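Local structure of putative exported protein (Bacteroides fragilis, 4RAA) at residues E260-D265 / G311-H317; S90-N96 / S132-E138; F177-T183 / Q239-L245; T200-L204 / T225-S229; E15-A21 / T288-P292. The protein is of unknown function but folds as a six-bladed beta-propeller of the YWTD superfamily and is probably exported from the bacterial cell. Where two conformers were deposited one is given. Numbering follows the deposited sequence.

Interaction 1: residues E260-D265 / G311-H317; sequences EETERD and GSVDDYH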
# COMPACT_ATOMS: atom_id res chain seq x y z
N GLU A 260 0.52 -6.69 30.99
CA GLU A 260 0.91 -7.86 30.19
C GLU A 260 0.12 -9.03 30.76
O GLU A 260 0.06 -9.25 31.97
CB GLU A 260 2.42 -8.11 30.18
CG GLU A 260 2.83 -9.33 29.35
CD GLU A 260 2.17 -9.41 27.97
OE1 GLU A 260 1.98 -8.37 27.30
OE2 GLU A 260 1.85 -10.54 27.54
N GLU A 261 -0.54 -9.77 29.87
CA GLU A 261 -1.38 -10.89 30.27
C GLU A 261 -0.94 -12.19 29.59
O GLU A 261 -0.43 -12.15 28.46
CB GLU A 261 -2.85 -10.56 29.93
CG GLU A 261 -3.86 -11.40 30.71
CD GLU A 261 -5.33 -11.08 30.41
OE1 GLU A 261 -5.67 -9.99 29.91
OE2 GLU A 261 -6.17 -11.95 30.71
N THR A 262 -1.08 -13.31 30.30
CA THR A 262 -0.81 -14.67 29.79
C THR A 262 -2.04 -15.52 30.13
O THR A 262 -3.04 -14.98 30.59
CB THR A 262 0.49 -15.29 30.38
OG1 THR A 262 0.32 -15.58 31.77
CG2 THR A 262 1.69 -14.36 30.19
N GLU A 263 -1.97 -16.83 29.89
CA GLU A 263 -3.07 -17.76 30.24
C GLU A 263 -3.22 -17.96 31.75
O GLU A 263 -4.34 -18.15 32.22
CB GLU A 263 -2.88 -19.15 29.60
CG GLU A 263 -2.89 -19.17 28.07
CD GLU A 263 -4.23 -18.76 27.43
OE1 GLU A 263 -5.28 -18.80 28.10
OE2 GLU A 263 -4.22 -18.41 26.23
N ARG A 264 -2.11 -17.90 32.48
CA ARG A 264 -2.08 -18.18 33.92
C ARG A 264 -2.03 -16.96 34.85
O ARG A 264 -2.53 -17.04 35.98
CB ARG A 264 -0.89 -19.12 34.25
CG ARG A 264 0.51 -18.55 33.99
CD ARG A 264 1.59 -19.49 34.50
NE ARG A 264 1.73 -20.71 33.71
CZ ARG A 264 2.56 -21.72 33.98
NH1 ARG A 264 3.37 -21.69 35.05
NH2 ARG A 264 2.60 -22.78 33.17
N ASP A 265 -1.41 -15.86 34.40
CA ASP A 265 -1.24 -14.66 35.22
C ASP A 265 -1.42 -13.33 34.47
O ASP A 265 -1.67 -13.31 33.26
CB ASP A 265 0.13 -14.71 35.92
CG ASP A 265 1.32 -14.62 34.95
OD1 ASP A 265 1.16 -14.15 33.81
OD2 ASP A 265 2.44 -15.01 35.37
N GLY A 311 5.12 -7.91 25.58
CA GLY A 311 5.10 -9.30 25.07
C GLY A 311 5.55 -10.34 26.10
O GLY A 311 6.16 -10.01 27.13
N SER A 312 5.26 -11.60 25.81
CA SER A 312 5.63 -12.76 26.63
C SER A 312 6.08 -13.93 25.75
O SER A 312 5.90 -13.91 24.53
CB SER A 312 4.48 -13.15 27.55
OG SER A 312 3.26 -13.25 26.85
N VAL A 313 6.70 -14.94 26.38
CA VAL A 313 7.26 -16.12 25.69
C VAL A 313 6.92 -17.38 26.49
O VAL A 313 7.44 -17.56 27.58
CB VAL A 313 8.80 -15.98 25.56
CG1 VAL A 313 9.43 -17.19 24.86
CG2 VAL A 313 9.18 -14.68 24.85
N ASP A 314 6.03 -18.24 25.95
CA ASP A 314 5.58 -19.47 26.65
C ASP A 314 5.03 -19.07 28.05
O ASP A 314 5.43 -19.63 29.09
CB ASP A 314 6.75 -20.50 26.69
CG ASP A 314 6.36 -21.85 27.31
OD1 ASP A 314 5.18 -22.27 27.22
OD2 ASP A 314 7.26 -22.48 27.90
N ASP A 315 4.17 -18.05 28.04
CA ASP A 315 3.59 -17.45 29.25
C ASP A 315 4.60 -16.84 30.27
O ASP A 315 4.22 -16.59 31.42
CB ASP A 315 2.60 -18.43 29.92
CG ASP A 315 1.40 -18.81 29.02
OD1 ASP A 315 1.10 -18.11 28.02
OD2 ASP A 315 0.71 -19.80 29.34
N TYR A 316 5.84 -16.57 29.86
CA TYR A 316 6.87 -15.93 30.71
C TYR A 316 6.95 -14.44 30.36
O TYR A 316 7.02 -14.09 29.18
CB TYR A 316 8.28 -16.53 30.56
CG TYR A 316 8.55 -17.85 31.26
CD1 TYR A 316 9.01 -17.89 32.59
CD2 TYR A 316 8.39 -19.07 30.59
CE1 TYR A 316 9.28 -19.10 33.23
CE2 TYR A 316 8.65 -20.29 31.22
CZ TYR A 316 9.09 -20.30 32.54
OH TYR A 316 9.34 -21.50 33.15
N HIS A 317 6.97 -13.58 31.38
CA HIS A 317 7.13 -12.13 31.23
C HIS A 317 8.62 -11.89 31.03
O HIS A 317 9.43 -12.56 31.68
CB HIS A 317 6.61 -11.39 32.45
CG HIS A 317 5.14 -11.56 32.66
ND1 HIS A 317 4.24 -10.54 32.45
CD2 HIS A 317 4.41 -12.65 33.00
CE1 HIS A 317 3.02 -10.99 32.68
NE2 HIS A 317 3.09 -12.26 33.01

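Interaction 2: residues S90-N96 / S132-E138; sequences SSFFVDN and SCCLQLE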
# COMPACT_ATOMS: atom_id res chain seq x y z
N SER A 90 7.85 1.78 16.05
CA SER A 90 7.07 1.80 17.28
C SER A 90 6.50 0.43 17.62
O SER A 90 6.31 0.12 18.78
CB SER A 90 5.92 2.79 17.15
OG SER A 90 5.16 2.49 16.00
N SER A 91 6.21 -0.39 16.60
CA SER A 91 5.61 -1.71 16.81
C SER A 91 5.67 -2.58 15.55
O SER A 91 6.10 -2.15 14.48
CB SER A 91 4.13 -1.54 17.21
OG SER A 91 3.55 -2.78 17.53
N PHE A 92 5.24 -3.84 15.70
CA PHE A 92 5.09 -4.78 14.59
C PHE A 92 4.10 -5.90 14.96
O PHE A 92 3.67 -5.99 16.10
CB PHE A 92 6.45 -5.36 14.15
CG PHE A 92 7.10 -6.24 15.19
CD1 PHE A 92 7.87 -5.69 16.21
CD2 PHE A 92 6.93 -7.63 15.16
CE1 PHE A 92 8.46 -6.51 17.18
CE2 PHE A 92 7.50 -8.45 16.13
CZ PHE A 92 8.28 -7.89 17.14
N PHE A 93 3.74 -6.72 13.99
CA PHE A 93 2.87 -7.88 14.25
C PHE A 93 3.06 -8.93 13.18
O PHE A 93 3.60 -8.64 12.11
CB PHE A 93 1.38 -7.49 14.41
CG PHE A 93 0.72 -6.99 13.15
CD1 PHE A 93 0.80 -5.64 12.78
CD2 PHE A 93 -0.04 -7.86 12.34
CE1 PHE A 93 0.17 -5.18 11.62
CE2 PHE A 93 -0.66 -7.41 11.18
CZ PHE A 93 -0.55 -6.07 10.82
N VAL A 94 2.65 -10.16 13.50
CA VAL A 94 2.73 -11.30 12.60
C VAL A 94 1.28 -11.58 12.24
O VAL A 94 0.43 -11.60 13.14
CB VAL A 94 3.37 -12.52 13.32
CG1 VAL A 94 3.40 -13.75 12.42
CG2 VAL A 94 4.77 -12.15 13.82
N ASP A 95 0.97 -11.80 10.95
CA ASP A 95 -0.42 -12.08 10.58
C ASP A 95 -0.83 -13.45 11.12
O ASP A 95 0.03 -14.29 11.43
CB ASP A 95 -0.71 -11.89 9.07
CG ASP A 95 -0.20 -13.03 8.19
OD1 ASP A 95 1.03 -13.28 8.21
OD2 ASP A 95 -1.02 -13.63 7.45
N ASN A 96 -2.14 -13.66 11.25
CA ASN A 96 -2.70 -14.91 11.79
C ASN A 96 -2.23 -16.17 11.04
O ASN A 96 -2.01 -17.20 11.66
CB ASN A 96 -4.24 -14.84 11.83
CG ASN A 96 -4.77 -13.72 12.73
OD1 ASN A 96 -4.07 -13.17 13.59
ND2 ASN A 96 -6.04 -13.37 12.52
N SER A 132 0.62 4.32 16.09
CA SER A 132 1.91 3.69 16.49
C SER A 132 1.92 2.16 16.62
O SER A 132 2.97 1.54 16.54
CB SER A 132 2.37 4.27 17.84
OG SER A 132 1.51 3.89 18.91
N CYS A 133 0.75 1.56 16.77
CA CYS A 133 0.65 0.15 17.10
C CYS A 133 -0.61 -0.47 16.50
O CYS A 133 -1.65 0.19 16.45
CB CYS A 133 0.72 0.10 18.64
SG CYS A 133 -0.38 -1.01 19.48
N CYS A 134 -0.49 -1.72 16.02
CA CYS A 134 -1.57 -2.46 15.34
C CYS A 134 -1.54 -3.97 15.60
O CYS A 134 -0.48 -4.52 15.90
CB CYS A 134 -1.48 -2.22 13.82
SG CYS A 134 -2.64 -3.12 12.75
N LEU A 135 -2.69 -4.63 15.46
CA LEU A 135 -2.83 -6.10 15.61
C LEU A 135 -4.00 -6.65 14.79
O LEU A 135 -5.05 -6.01 14.68
CB LEU A 135 -3.01 -6.50 17.08
CG LEU A 135 -1.78 -6.81 17.93
CD1 LEU A 135 -2.22 -7.01 19.37
CD2 LEU A 135 -1.02 -8.05 17.42
N GLN A 136 -3.80 -7.86 14.23
CA GLN A 136 -4.83 -8.50 13.42
C GLN A 136 -5.83 -9.22 14.32
O GLN A 136 -5.43 -10.05 15.13
CB GLN A 136 -4.23 -9.48 12.41
CG GLN A 136 -5.24 -9.94 11.36
CD GLN A 136 -4.65 -10.79 10.24
OE1 GLN A 136 -3.83 -11.66 10.47
NE2 GLN A 136 -5.12 -10.56 9.03
N LEU A 137 -7.11 -8.88 14.19
CA LEU A 137 -8.20 -9.54 14.92
C LEU A 137 -8.42 -10.91 14.27
O LEU A 137 -8.18 -11.05 13.07
CB LEU A 137 -9.50 -8.73 14.83
CG LEU A 137 -9.45 -7.31 15.41
CD1 LEU A 137 -10.69 -6.52 15.00
CD2 LEU A 137 -9.26 -7.32 16.92
N GLU A 138 -8.92 -11.89 15.04
CA GLU A 138 -9.11 -13.27 14.53
C GLU A 138 -9.89 -13.34 13.20
O GLU A 138 -9.55 -14.15 12.33
CB GLU A 138 -9.79 -14.19 15.56
CG GLU A 138 -9.58 -15.68 15.25
CD GLU A 138 -10.63 -16.62 15.84
OE1 GLU A 138 -11.49 -16.20 16.65
OE2 GLU A 138 -10.58 -17.81 15.46
O HOH W 1 1.96 -3.19 15.13

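Interaction 3: residues F177-T183 / Q239-L245; sequences FKSGYTT and QGNSNYL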
# COMPACT_ATOMS: atom_id res chain seq x y z
N PHE A 177 -10.75 13.22 27.06
CA PHE A 177 -9.57 14.07 27.21
C PHE A 177 -8.73 13.93 25.94
O PHE A 177 -8.24 12.83 25.65
CB PHE A 177 -8.73 13.70 28.43
CG PHE A 177 -7.50 14.54 28.58
CD1 PHE A 177 -7.62 15.88 28.99
CD2 PHE A 177 -6.25 14.04 28.27
CE1 PHE A 177 -6.50 16.68 29.10
CE2 PHE A 177 -5.12 14.84 28.39
CZ PHE A 177 -5.24 16.16 28.81
N LYS A 178 -8.59 15.04 25.20
CA LYS A 178 -7.81 15.07 23.96
C LYS A 178 -6.58 15.95 24.13
O LYS A 178 -6.69 17.08 24.63
CB LYS A 178 -8.65 15.58 22.78
CG LYS A 178 -9.83 14.67 22.42
CD LYS A 178 -10.43 15.01 21.06
CE LYS A 178 -11.07 16.39 21.00
NZ LYS A 178 -11.62 16.68 19.64
N SER A 179 -5.43 15.43 23.72
CA SER A 179 -4.15 16.14 23.82
C SER A 179 -3.10 15.56 22.89
O SER A 179 -3.20 14.40 22.44
CB SER A 179 -3.63 16.08 25.26
OG SER A 179 -2.36 16.72 25.41
N GLY A 180 -2.08 16.38 22.62
CA GLY A 180 -0.91 15.98 21.86
C GLY A 180 0.04 15.15 22.69
O GLY A 180 0.83 14.38 22.14
N TYR A 181 -0.05 15.29 24.03
CA TYR A 181 0.79 14.58 24.99
C TYR A 181 0.09 13.32 25.51
O TYR A 181 -1.01 13.41 26.06
CB TYR A 181 1.15 15.54 26.14
CG TYR A 181 1.85 16.80 25.67
CD1 TYR A 181 3.23 16.82 25.47
CD2 TYR A 181 1.13 17.98 25.40
CE1 TYR A 181 3.90 17.96 25.02
CE2 TYR A 181 1.79 19.14 24.96
CZ TYR A 181 3.17 19.13 24.77
OH TYR A 181 3.84 20.25 24.33
N THR A 182 0.74 12.16 25.32
CA THR A 182 0.27 10.82 25.76
C THR A 182 1.08 10.40 26.97
O THR A 182 2.28 10.65 27.01
CB THR A 182 0.53 9.76 24.69
OG1 THR A 182 0.06 10.23 23.42
CG2 THR A 182 -0.16 8.41 25.04
N THR A 183 0.47 9.68 27.91
CA THR A 183 1.16 9.27 29.14
C THR A 183 1.46 7.78 29.29
O THR A 183 2.51 7.44 29.83
CB THR A 183 0.43 9.76 30.42
OG1 THR A 183 1.26 9.49 31.57
CG2 THR A 183 -0.96 9.11 30.61
N GLN A 239 -6.67 22.42 28.78
CA GLN A 239 -7.59 21.78 27.83
C GLN A 239 -6.84 21.06 26.69
O GLN A 239 -7.21 21.18 25.52
CB GLN A 239 -8.63 22.79 27.26
CG GLN A 239 -9.36 23.64 28.30
CD GLN A 239 -10.27 22.88 29.25
OE1 GLN A 239 -10.31 23.18 30.45
NE2 GLN A 239 -11.01 21.91 28.73
N GLY A 240 -5.77 20.35 27.04
CA GLY A 240 -4.97 19.58 26.07
C GLY A 240 -3.80 20.26 25.38
O GLY A 240 -3.03 19.59 24.69
N ASN A 241 -3.65 21.57 25.57
CA ASN A 241 -2.58 22.34 24.93
C ASN A 241 -1.19 22.15 25.55
O ASN A 241 -0.21 22.13 24.81
CB ASN A 241 -2.92 23.85 24.94
CG ASN A 241 -4.22 24.18 24.24
OD1 ASN A 241 -4.95 25.06 24.68
ND2 ASN A 241 -4.53 23.48 23.15
N SER A 242 -1.11 22.01 26.88
CA SER A 242 0.17 21.87 27.62
C SER A 242 0.44 20.47 28.16
O SER A 242 -0.50 19.68 28.33
CB SER A 242 0.20 22.85 28.78
OG SER A 242 0.00 24.16 28.32
N ASN A 243 1.71 20.20 28.45
CA ASN A 243 2.12 18.89 28.97
C ASN A 243 1.86 18.76 30.48
O ASN A 243 2.60 19.27 31.31
CB ASN A 243 3.60 18.60 28.66
CG ASN A 243 3.99 17.13 28.88
OD1 ASN A 243 3.17 16.28 29.23
ND2 ASN A 243 5.26 16.83 28.64
N TYR A 244 0.75 18.09 30.79
CA TYR A 244 0.33 17.71 32.15
C TYR A 244 1.22 16.70 32.88
O TYR A 244 1.12 16.60 34.10
CB TYR A 244 -1.09 17.09 32.11
CG TYR A 244 -1.21 15.86 31.21
CD1 TYR A 244 -0.93 14.57 31.69
CD2 TYR A 244 -1.58 15.99 29.85
CE1 TYR A 244 -1.02 13.45 30.86
CE2 TYR A 244 -1.67 14.87 29.02
CZ TYR A 244 -1.40 13.61 29.53
OH TYR A 244 -1.51 12.52 28.70
N LEU A 245 2.01 15.93 32.14
CA LEU A 245 2.88 14.86 32.70
C LEU A 245 3.69 15.24 33.94
O LEU A 245 3.87 14.40 34.82
CB LEU A 245 3.82 14.31 31.62
CG LEU A 245 4.75 13.13 31.96
CD1 LEU A 245 3.95 11.91 32.38
CD2 LEU A 245 5.64 12.81 30.76

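Interaction 4: residues T200-L204 / T225-S229; sequences TPFDL and TDIPS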
# COMPACT_ATOMS: atom_id res chain seq x y z
N THR A 200 -6.59 2.10 27.93
CA THR A 200 -6.20 3.52 27.88
C THR A 200 -5.59 3.99 29.20
O THR A 200 -5.80 3.36 30.24
CB THR A 200 -7.42 4.40 27.56
OG1 THR A 200 -8.38 4.30 28.61
CG2 THR A 200 -8.06 3.97 26.24
N PRO A 201 -4.85 5.12 29.17
CA PRO A 201 -4.21 5.56 30.42
C PRO A 201 -5.11 6.07 31.53
O PRO A 201 -4.64 6.10 32.67
CB PRO A 201 -3.24 6.67 29.98
CG PRO A 201 -3.30 6.71 28.49
CD PRO A 201 -4.59 6.09 28.08
N PHE A 202 -6.37 6.45 31.23
CA PHE A 202 -7.28 7.06 32.23
C PHE A 202 -8.57 6.26 32.44
O PHE A 202 -9.64 6.82 32.69
CB PHE A 202 -7.60 8.52 31.85
CG PHE A 202 -6.39 9.29 31.40
CD1 PHE A 202 -5.30 9.43 32.25
CD2 PHE A 202 -6.33 9.86 30.13
CE1 PHE A 202 -4.16 10.13 31.84
CE2 PHE A 202 -5.20 10.57 29.72
CZ PHE A 202 -4.11 10.70 30.57
N ASP A 203 -8.44 4.93 32.37
CA ASP A 203 -9.56 4.00 32.55
C ASP A 203 -8.98 2.63 32.93
O ASP A 203 -8.50 1.90 32.06
CB ASP A 203 -10.40 3.94 31.26
CG ASP A 203 -11.57 2.96 31.33
OD1 ASP A 203 -11.87 2.39 32.40
OD2 ASP A 203 -12.20 2.75 30.28
N LEU A 204 -9.03 2.30 34.22
CA LEU A 204 -8.50 1.03 34.74
C LEU A 204 -9.40 -0.13 34.37
O LEU A 204 -10.03 -0.76 35.22
CB LEU A 204 -8.30 1.10 36.26
CG LEU A 204 -7.24 2.08 36.73
CD1 LEU A 204 -7.31 2.23 38.25
CD2 LEU A 204 -5.84 1.67 36.27
N THR A 225 -4.92 5.02 45.84
CA THR A 225 -4.65 5.71 44.58
C THR A 225 -5.65 5.32 43.51
O THR A 225 -6.42 4.38 43.67
CB THR A 225 -3.22 5.44 44.04
OG1 THR A 225 -2.97 6.29 42.92
CG2 THR A 225 -3.03 3.98 43.62
N ASP A 226 -5.62 6.07 42.42
CA ASP A 226 -6.53 5.85 41.31
C ASP A 226 -5.97 6.56 40.07
O ASP A 226 -4.94 7.23 40.15
CB ASP A 226 -7.92 6.42 41.69
CG ASP A 226 -9.07 5.84 40.86
OD1 ASP A 226 -8.88 4.94 40.04
OD2 ASP A 226 -10.21 6.32 41.05
N ILE A 227 -6.61 6.35 38.93
CA ILE A 227 -6.33 7.14 37.72
C ILE A 227 -6.76 8.60 37.94
O ILE A 227 -7.67 8.86 38.74
CB ILE A 227 -7.10 6.64 36.46
CG1 ILE A 227 -8.57 6.27 36.82
CG2 ILE A 227 -6.37 5.47 35.84
CD1 ILE A 227 -9.57 6.36 35.71
N PRO A 228 -6.14 9.55 37.22
CA PRO A 228 -6.54 10.97 37.33
C PRO A 228 -7.96 11.22 36.82
O PRO A 228 -8.39 10.55 35.89
CB PRO A 228 -5.55 11.69 36.41
CG PRO A 228 -4.42 10.74 36.28
CD PRO A 228 -5.04 9.40 36.25
N SER A 229 -8.65 12.19 37.43
CA SER A 229 -10.00 12.57 36.98
C SER A 229 -9.90 13.37 35.68
O SER A 229 -8.82 13.82 35.30
CB SER A 229 -10.73 13.42 38.04
OG SER A 229 -10.09 14.67 38.25

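Interaction 5: residues E15-A21 / T288-P292; sequences EHTDVNA and TYNYP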
# COMPACT_ATOMS: atom_id res chain seq x y z
N GLU A 15 -1.90 -2.11 48.97
CA GLU A 15 -0.58 -1.45 48.85
C GLU A 15 0.57 -2.41 49.07
O GLU A 15 1.33 -2.66 48.16
CB GLU A 15 -0.41 -0.26 49.81
CG GLU A 15 -1.21 0.99 49.45
CD GLU A 15 -0.87 2.20 50.32
OE1 GLU A 15 0.33 2.43 50.61
OE2 GLU A 15 -1.81 2.95 50.67
N HIS A 16 0.64 -2.96 50.28
CA HIS A 16 1.72 -3.86 50.68
C HIS A 16 1.26 -5.31 50.65
O HIS A 16 0.08 -5.61 50.58
CB HIS A 16 2.22 -3.51 52.09
CG HIS A 16 2.59 -2.06 52.27
ND1 HIS A 16 3.68 -1.49 51.65
CD2 HIS A 16 2.02 -1.09 53.02
CE1 HIS A 16 3.76 -0.21 52.00
NE2 HIS A 16 2.77 0.05 52.83
N THR A 17 2.25 -6.20 50.64
CA THR A 17 2.06 -7.64 50.79
C THR A 17 3.27 -8.11 51.57
O THR A 17 4.38 -7.62 51.33
CB THR A 17 1.96 -8.43 49.47
OG1 THR A 17 1.73 -9.82 49.77
CG2 THR A 17 3.23 -8.31 48.60
N ASP A 18 3.07 -9.04 52.50
CA ASP A 18 4.20 -9.57 53.28
C ASP A 18 4.62 -10.99 52.81
O ASP A 18 5.36 -11.67 53.52
CB ASP A 18 4.02 -9.36 54.81
CG ASP A 18 2.78 -10.01 55.38
OD1 ASP A 18 1.95 -10.57 54.63
OD2 ASP A 18 2.63 -9.94 56.62
N VAL A 19 4.19 -11.37 51.60
CA VAL A 19 4.62 -12.60 50.94
C VAL A 19 5.82 -12.22 50.06
O VAL A 19 5.77 -11.20 49.36
CB VAL A 19 3.50 -13.23 50.07
CG1 VAL A 19 4.04 -14.35 49.16
CG2 VAL A 19 2.37 -13.76 50.96
N ASN A 20 6.87 -13.04 50.11
CA ASN A 20 8.07 -12.84 49.30
C ASN A 20 7.76 -13.28 47.85
O ASN A 20 7.14 -14.33 47.64
CB ASN A 20 9.23 -13.66 49.89
CG ASN A 20 10.57 -13.40 49.20
OD1 ASN A 20 10.64 -13.13 48.01
ND2 ASN A 20 11.65 -13.52 49.96
N ALA A 21 8.21 -12.48 46.88
CA ALA A 21 7.98 -12.76 45.44
C ALA A 21 8.72 -14.00 44.92
O ALA A 21 8.30 -14.62 43.94
CB ALA A 21 8.34 -11.55 44.60
N THR A 288 -4.03 -11.36 44.45
CA THR A 288 -3.14 -10.26 44.05
C THR A 288 -1.99 -10.08 45.03
O THR A 288 -2.13 -10.39 46.20
CB THR A 288 -3.88 -8.92 43.96
OG1 THR A 288 -4.45 -8.61 45.24
CG2 THR A 288 -4.95 -8.97 42.87
N TYR A 289 -0.86 -9.59 44.51
CA TYR A 289 0.35 -9.31 45.29
C TYR A 289 0.98 -8.05 44.71
O TYR A 289 1.29 -8.04 43.52
CB TYR A 289 1.37 -10.45 45.21
CG TYR A 289 0.84 -11.82 45.57
CD1 TYR A 289 0.23 -12.63 44.61
CD2 TYR A 289 0.97 -12.32 46.87
CE1 TYR A 289 -0.24 -13.90 44.93
CE2 TYR A 289 0.49 -13.59 47.21
CZ TYR A 289 -0.12 -14.38 46.24
OH TYR A 289 -0.61 -15.62 46.56
N ASN A 290 1.18 -7.02 45.53
CA ASN A 290 1.73 -5.73 45.09
C ASN A 290 3.08 -5.45 45.73
O ASN A 290 3.22 -5.60 46.94
CB ASN A 290 0.75 -4.62 45.44
CG ASN A 290 1.04 -3.32 44.71
OD1 ASN A 290 1.01 -3.27 43.49
ND2 ASN A 290 1.30 -2.27 45.46
N TYR A 291 4.04 -5.00 44.92
CA TYR A 291 5.42 -4.74 45.37
C TYR A 291 6.00 -3.48 44.76
O TYR A 291 5.82 -3.27 43.56
CB TYR A 291 6.35 -5.86 44.89
CG TYR A 291 6.00 -7.26 45.36
CD1 TYR A 291 5.06 -8.03 44.65
CD2 TYR A 291 6.63 -7.84 46.47
CE1 TYR A 291 4.74 -9.32 45.06
CE2 TYR A 291 6.33 -9.14 46.88
CZ TYR A 291 5.37 -9.87 46.17
OH TYR A 291 5.04 -11.15 46.54
N PRO A 292 6.68 -2.63 45.57
CA PRO A 292 7.48 -1.57 44.93
C PRO A 292 8.63 -2.28 44.22
O PRO A 292 9.20 -3.21 44.80
CB PRO A 292 8.01 -0.73 46.12
CG PRO A 292 7.25 -1.16 47.33
CD PRO A 292 6.66 -2.51 47.04

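Interaction 1: residues E260-D265 / G311-H317
The side chain of Thr262 lies across Asp315 and against His317: Thr262 CG2 is 3.6 Å from Asp315 O and 3.8 Å from His317 NE2, and Thr262 CB is 3.7 Å from Asp315 OD1. This is a blade-to-blade contact of the beta-propeller, in which the hairpin turn after strand 254-261 meets the hairpin made by strands 312-313 and 316-321. The second hairpin is closed by a type I' turn from Val313 to Tyr316. Asp314 and Asp315 occupy its centre with positive phi, and short Asp side chains tolerate this backbone better than beta-branched ones would. Gly311, with phi 95°, has a backbone that a side chain would crowd. At the strand end, Glu260 has the reach to bridge the gap, so that its OE2 accepts a hydrogen bond from Ser312 OG at 3.1 Å. The CA-to-CB bond of Glu261 points away, and its carboxylate is hydrogen-bonded to Tyr190 and His218 and salt-bridged to Lys283. Arg264 NE stays 4.6 Å from Asp315 OD2, beyond a salt bridge, while its guanidinium pairs with Glu26. A His-carboxylate hydrogen bond joins His317, a ring stacked on Phe267, to Asp265, whose OD2 accepts from Ile360 N. Asp265 OD1 accepts two hydrogen bonds, one from Thr262 OG1 at 2.6 Å and one from His317 NE2 at 2.8 Å, the latter nearly straight at 168°.

Interaction 2: residues S90-N96 / S132-E138
Gln136, Phe93 and Asn96 give up the most surface where strands 90-94 and 134-136 run side by side, their directions only 8° apart and their axes 6.6 Å at the closest. The long amide of Gln136 crosses this gap: its OE1 accepts from Asn96 N at 2.7 Å in a straight bond, while its NE2 is held by Gly140 O. Asn96 answers with its own side chain, ND2 donating to Leu137 O at 3.2 Å, so the two amides tie the strand ends together. Next to them, flat, apolar Phe93 fills the gap, its CE1 3.7 Å from Cys134 SG in an oblique sulfur-aromatic contact and its CB 3.9 Å from Leu135 CD2. At the N-terminal end of the two segments, Ser90 OG donates a very short bond of 2.4 Å to Ser132 O, and water 1 links Ser91 OG (2.9 Å), also hydrogen-bonded to Gln187 OE1, to Cys134 N (3.0 Å). The strands belong to consecutive propeller blades: Phe93 bonds through its backbone to Ala102 in strand 100-105, Leu135 to Leu143 in strand 142-145, and Phe92 leans on strand 45-49.

Interaction 3: residues F177-T183 / Q239-L245
Two hydroxyls bind these loops through main-chain carbonyls: Tyr244 OH donates to Tyr181 O at 2.8 Å, and Ser179 OG donates to Gly240 O at 3.0 Å. The same Ser179 OG accepts from Tyr181 N at 3.0 Å, an ST turn, so this small side chain shapes its own loop while holding the other. Gly240 fits because a side chain there would clash with Lys178 O, to which its CA makes a CA-H...O contact of 3.4 Å. Aromatic packing surrounds this polar centre. Phe177 turns its edge toward the face of Tyr244, centroids 5.4 Å apart and planes at 80°. Tyr181, more exposed, receives Asn243 CB over its ring at 3.7 Å from the centroid, a CH-pi contact, while Asn243 OD1 caps Leu245 N at 3.2 Å. The contact thus joins the connection from propeller strand 168-174 to strand 189-192 with the link between helices 230-237 and 245-250; Phe177 rests on Asn234 and Ser237 of the first helix, and Tyr244 on Thr236.

Interaction 4: residues T200-L204 / T225-S229
From Thr225 to Ser229 the chain leaves strand 213-222 of a propeller blade, heads for helix 230-237 and passes over the tight type I turn, Thr200 to Asp203, that separates strands 195-200 and 203-210 of the same blade. Tyr257 OH of strand 254-261 is hydrogen-bonded to Thr200 O and Asp203 O, the carbonyls at the two ends of the turn, fixing its backbone to the next blade. Thr225 itself does not reach the turn; its hydroxyl is bonded to Asp252 O. Asp226 comes next, at the exposed margin: its OD1 is 3.6 Å from Leu204 CD1 and takes a weak bond of 2.9 Å from Ile227 N. Ile227 is the centre of the contact and covers the most surface. Branched and apolar, it touches several partners at once: CG2 lies 3.6 Å from Leu204 CG and 3.7 Å from Pro201 O, while CD1 presses to 3.1 Å from Phe202 O. With no polar bond between the two segments, shape and hydrophobic burial hold them together. Pro228 follows, its rigid ring suited to an extended lead into a helix; its CD meets the edge of the Phe202 ring, 4.0 Å from CD1, and both residues also pack on Leu233 of helix 230-237. Ser229 finally turns its CA-to-CB bond away and becomes the helix N-cap, with its OG accepting from Phe232 N.

Interaction 5: residues E15-A21 / T288-P292
Side-chain donors on the edge strand 288-292 of a propeller blade satisfy carbonyls of the irregular loop 15-21. Asn290 has an amide that can both give and take: ND2 donates to Glu15 O at 2.7 Å, nearly straight at 175°, while OD1 is bonded to Tyr270 OH. Tyr291 reaches farther, its OH donating to Val19 O at 2.9 Å. Several other polar groups of the loop find partners around it: Glu15 N meets Glu223 OE1, Ala21 N meets Gln299 OE1, and Asn20, the N-cap of helix 21-24, accepts from Asp22 N through OD1. Within the loop, Val19 N makes a weak bond of 3.4 Å to Thr17 OG1. Apolar groups fill the rest. Val19 CG1 is 4.1 Å from Tyr289 CE2, and the flat Tyr291 ring, which packs also against Ile24, is clasped on both faces by CH-pi contacts from small methyl-bearing residues: Thr17 CG2 is 3.8 Å from its centroid, and on the opposite face Ala21 CB is 4.2 Å from it.

Overall arrangement
The five contacts stitch different parts of one propeller. Interactions 1 and 2 both join neighbouring blades and lie nearer the centre of the chain than the other three, their centres about 17 Å apart and nearest atoms about 9 Å. Interactions 3 and 4 form one continuous patch toward the periphery: Phe202 lies against Phe177, Thr183 and Tyr244, with Thr183 CG2 3.4 Å from Pro201 CB. Interaction 5 brings the N-terminal loop to a strand 267 residues later; it shares with interaction 1 the sheet holding strands 254-261 and 287-292, centres about 19 Å apart, and lies across the chain's centre from interaction 2, about 33 Å between centres. No active site or ligand is known to relate them to.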